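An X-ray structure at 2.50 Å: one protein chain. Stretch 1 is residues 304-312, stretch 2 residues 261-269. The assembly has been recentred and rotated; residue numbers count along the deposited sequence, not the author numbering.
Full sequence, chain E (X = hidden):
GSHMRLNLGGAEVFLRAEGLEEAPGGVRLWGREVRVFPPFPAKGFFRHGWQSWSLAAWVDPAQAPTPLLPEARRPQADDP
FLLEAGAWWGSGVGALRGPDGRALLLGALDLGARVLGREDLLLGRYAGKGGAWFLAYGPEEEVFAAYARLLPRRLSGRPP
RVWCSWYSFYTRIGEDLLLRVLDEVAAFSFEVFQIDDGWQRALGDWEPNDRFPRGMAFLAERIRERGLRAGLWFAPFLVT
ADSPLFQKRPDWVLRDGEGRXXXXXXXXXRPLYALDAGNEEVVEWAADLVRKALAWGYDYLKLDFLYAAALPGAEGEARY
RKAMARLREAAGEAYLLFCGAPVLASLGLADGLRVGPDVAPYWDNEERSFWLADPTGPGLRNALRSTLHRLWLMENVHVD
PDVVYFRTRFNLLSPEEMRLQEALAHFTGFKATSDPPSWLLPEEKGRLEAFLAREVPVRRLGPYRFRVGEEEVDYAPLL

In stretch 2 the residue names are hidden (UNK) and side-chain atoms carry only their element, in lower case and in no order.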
# COMPACT_ATOMS: atom_id res chain seq x y z
N ASP E 304 33.90 0.92 -26.85
CA ASP E 304 33.40 0.56 -25.54
C ASP E 304 31.95 0.99 -25.40
O ASP E 304 31.45 1.82 -26.16
CB ASP E 304 34.24 1.20 -24.45
CG ASP E 304 34.28 0.38 -23.16
OD1 ASP E 304 33.44 -0.54 -22.96
OD2 ASP E 304 35.17 0.69 -22.34
N PHE E 305 31.28 0.40 -24.39
CA PHE E 305 29.90 0.72 -24.07
C PHE E 305 29.00 0.54 -25.28
O PHE E 305 28.06 1.31 -25.49
CB PHE E 305 29.76 2.15 -23.53
CG PHE E 305 30.37 2.34 -22.17
CD1 PHE E 305 31.74 2.47 -22.02
CD2 PHE E 305 29.57 2.38 -21.04
CE1 PHE E 305 32.31 2.63 -20.76
CE2 PHE E 305 30.13 2.55 -19.77
CZ PHE E 305 31.50 2.68 -19.64
N LEU E 306 29.30 -0.47 -26.09
CA LEU E 306 28.57 -0.70 -27.33
C LEU E 306 27.15 -1.19 -27.11
O LEU E 306 26.36 -1.19 -28.06
CB LEU E 306 29.34 -1.69 -28.21
CG LEU E 306 30.69 -1.24 -28.81
CD1 LEU E 306 31.29 -2.38 -29.61
CD2 LEU E 306 30.52 -0.02 -29.66
N TYR E 307 26.80 -1.62 -25.88
CA TYR E 307 25.40 -1.87 -25.57
C TYR E 307 24.53 -0.64 -25.84
O TYR E 307 23.33 -0.77 -26.12
CB TYR E 307 25.26 -2.31 -24.10
CG TYR E 307 25.41 -1.15 -23.14
CD1 TYR E 307 24.32 -0.37 -22.77
CD2 TYR E 307 26.64 -0.82 -22.62
CE1 TYR E 307 24.46 0.70 -21.92
CE2 TYR E 307 26.79 0.26 -21.77
CZ TYR E 307 25.70 1.01 -21.42
OH TYR E 307 25.86 2.08 -20.59
N ALA E 308 25.09 0.57 -25.73
CA ALA E 308 24.28 1.76 -25.95
C ALA E 308 23.66 1.78 -27.34
O ALA E 308 22.55 2.29 -27.52
CB ALA E 308 25.10 3.02 -25.71
N ALA E 309 24.35 1.21 -28.33
CA ALA E 309 23.84 1.17 -29.69
C ALA E 309 22.74 0.13 -29.89
O ALA E 309 22.11 0.12 -30.96
CB ALA E 309 24.98 0.91 -30.66
N ALA E 310 22.50 -0.74 -28.91
CA ALA E 310 21.54 -1.83 -29.06
C ALA E 310 20.40 -1.76 -28.06
O ALA E 310 19.61 -2.70 -27.95
CB ALA E 310 22.25 -3.19 -28.96
N LEU E 311 20.27 -0.66 -27.33
CA LEU E 311 19.13 -0.53 -26.44
C LEU E 311 17.83 -0.59 -27.24
O LEU E 311 17.78 -0.19 -28.41
CB LEU E 311 19.24 0.76 -25.64
CG LEU E 311 20.36 0.61 -24.58
CD1 LEU E 311 20.80 1.96 -24.02
CD2 LEU E 311 19.97 -0.36 -23.45
N PRO E 312 16.75 -1.13 -26.65
CA PRO E 312 16.60 -1.56 -25.26
C PRO E 312 16.90 -3.02 -25.01
O PRO E 312 16.41 -3.56 -24.03
CB PRO E 312 15.11 -1.28 -24.99
CG PRO E 312 14.43 -1.33 -26.35
CD PRO E 312 15.51 -1.38 -27.42
N UNK E 261 14.54 10.81 -23.43
CA UNK E 261 15.78 10.07 -23.68
C UNK E 261 15.80 8.74 -22.94
O UNK E 261 15.45 8.66 -21.76
c UNK E 261 16.24 12.38 -23.25
c UNK E 261 16.86 11.02 -23.15
c UNK E 261 14.80 12.16 -22.92
N UNK E 262 16.20 7.69 -23.65
CA UNK E 262 16.38 6.39 -23.04
C UNK E 262 17.59 6.42 -22.11
O UNK E 262 18.66 6.94 -22.46
c UNK E 262 15.23 5.23 -24.91
c UNK E 262 16.53 5.33 -24.13
c UNK E 262 16.93 3.97 -23.56
N UNK E 263 17.43 5.89 -20.90
CA UNK E 263 18.53 5.86 -19.95
C UNK E 263 19.52 4.76 -20.33
O UNK E 263 19.12 3.64 -20.66
c UNK E 263 16.75 6.50 -18.28
c UNK E 263 17.98 5.64 -18.54
n UNK E 263 16.02 9.57 -15.77
c UNK E 263 17.25 9.41 -16.25
n UNK E 263 17.61 8.25 -16.80
n UNK E 263 18.13 10.42 -16.19
c UNK E 263 16.73 7.09 -16.90
N UNK E 264 20.80 5.10 -20.36
CA UNK E 264 21.83 4.13 -20.71
C UNK E 264 22.74 3.80 -19.53
O UNK E 264 23.80 3.20 -19.72
c UNK E 264 22.66 4.63 -21.89
N UNK E 265 22.35 4.16 -18.31
CA UNK E 265 23.11 3.82 -17.14
C UNK E 265 23.68 4.98 -16.35
O UNK E 265 23.26 6.13 -16.51
N UNK E 266 24.65 4.69 -15.49
CA UNK E 266 25.21 5.67 -14.58
C UNK E 266 26.70 5.39 -14.42
O UNK E 266 27.08 4.32 -13.93
c UNK E 266 24.81 6.80 -12.36
c UNK E 266 26.21 7.91 -10.75
c UNK E 266 24.24 9.01 -11.58
c UNK E 266 25.35 9.02 -10.76
c UNK E 266 25.93 6.82 -11.55
c UNK E 266 24.51 5.62 -13.23
c UNK E 266 23.97 7.91 -12.37
N UNK E 267 27.53 6.35 -14.82
CA UNK E 267 28.97 6.17 -14.81
C UNK E 267 29.61 7.55 -14.82
O UNK E 267 28.96 8.54 -15.19
o UNK E 267 31.06 4.21 -14.62
c UNK E 267 30.78 4.66 -15.74
c UNK E 267 29.45 5.33 -16.00
n UNK E 267 31.62 4.58 -16.77
N UNK E 268 30.87 7.61 -14.40
CA UNK E 268 31.58 8.88 -14.22
C UNK E 268 30.73 9.87 -13.40
O UNK E 268 30.73 11.07 -13.64
c UNK E 268 33.15 7.16 -18.23
c UNK E 268 32.94 6.34 -19.34
c UNK E 268 31.98 9.50 -15.57
c UNK E 268 32.68 8.60 -16.51
c UNK E 268 34.02 8.30 -16.52
c UNK E 268 30.82 7.77 -18.13
c UNK E 268 31.65 6.25 -19.82
c UNK E 268 30.60 6.96 -19.22
c UNK E 268 32.11 7.88 -17.61
n UNK E 268 34.31 7.44 -17.56
N UNK E 269 29.97 9.34 -12.44
CA UNK E 269 29.17 10.18 -11.58
C UNK E 269 27.94 10.82 -12.18
O UNK E 269 27.33 11.68 -11.53

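Position 261 has three side-chain carbons, and they close a ring onto the backbone N. It lies out of reach of stretch 1. The ring identifies Pro261.

Position 262 has three side-chain carbons, one carrying the other two. CA-to-CB points toward stretch 1. One of the two branch carbons comes within 4.4 Å of CD1 of Leu311. A branch at CB with two carbons and no other element is valine, so this is Val262. The close atom is CG1.

Position 263 has a long side chain: three carbons, a nitrogen, then a carbon carrying two more nitrogens. CA-to-CB points away from stretch 1, and the side chain makes no contact with it. The chain ends in a guanidinium group, and the residue is Arg263. The contact here is made by the backbone, with Arg263 O 4.1 Å from CD1 of Leu311.

Position 264 has a single side-chain carbon, CB. CA-to-CB points toward stretch 1, and CB lies 3.9 Å from CD1 of Leu311 and 4.3 Å from CE1 of Tyr307. One carbon alone means Ala264. Its backbone O accepts a hydrogen bond from Tyr307 OH; Ala264 O and Tyr307 OH are 2.5 Å apart, a short distance. The O lies at the edge of the tyrosine ring, near its plane.

Position 265 has no side-chain atoms and is Gly265. Phi is 117° and psi is -163°. At these angles a CB would be jammed against the carbonyl O of Ala264, which by itself calls for glycine. An ideal CB would also lie 3.5 Å from Tyr307 OH.

Position 266 has one carbon followed by a ring of six carbons. CA-to-CB points away, and the ring does not touch stretch 1. With no oxygen on the ring, it is Phe266.

Position 267 has two side-chain carbons, the second carrying one oxygen and one nitrogen. CA-to-CB points toward stretch 1, and the side-chain nitrogen comes 3.4 Å from CZ of Phe305. This is the short amide of Asn267; the nitrogen is ND2.

Position 268 has one carbon, then fused five- and six-membered rings holding eight carbons and one nitrogen. CA-to-CB runs sideways, but the end of the side chain comes nearer. A carbon of the six-membered ring lies over one face of the Phe305 ring, 3.6 Å from its CZ. This indole is Trp268, and that carbon is CH2. The phenyl ring of Phe305 and the six-membered ring of Trp268 form an oblique pair, with centroids 5.1 Å apart and planes at 36°. NE1 is hydrogen-bonded elsewhere in the structure.

Position 269 has no side-chain atoms and is Gly269. Its phi of 73° favours glycine. It is out of reach of stretch 1.

The contact is small, burying 296 Å² over both sides. It is mostly apolar. Leu311 packs against Val262 and Ala264, while Phe305 meets Asn267 and Trp268. The hydrogen bond from Tyr307 OH to Ala264 O adds a polar link through the backbone of stretch 2. The small side chain of Ala264 fits where both Tyr307 and Leu311 come close.

Stretch 2 (261-269) PVRAGFNWG
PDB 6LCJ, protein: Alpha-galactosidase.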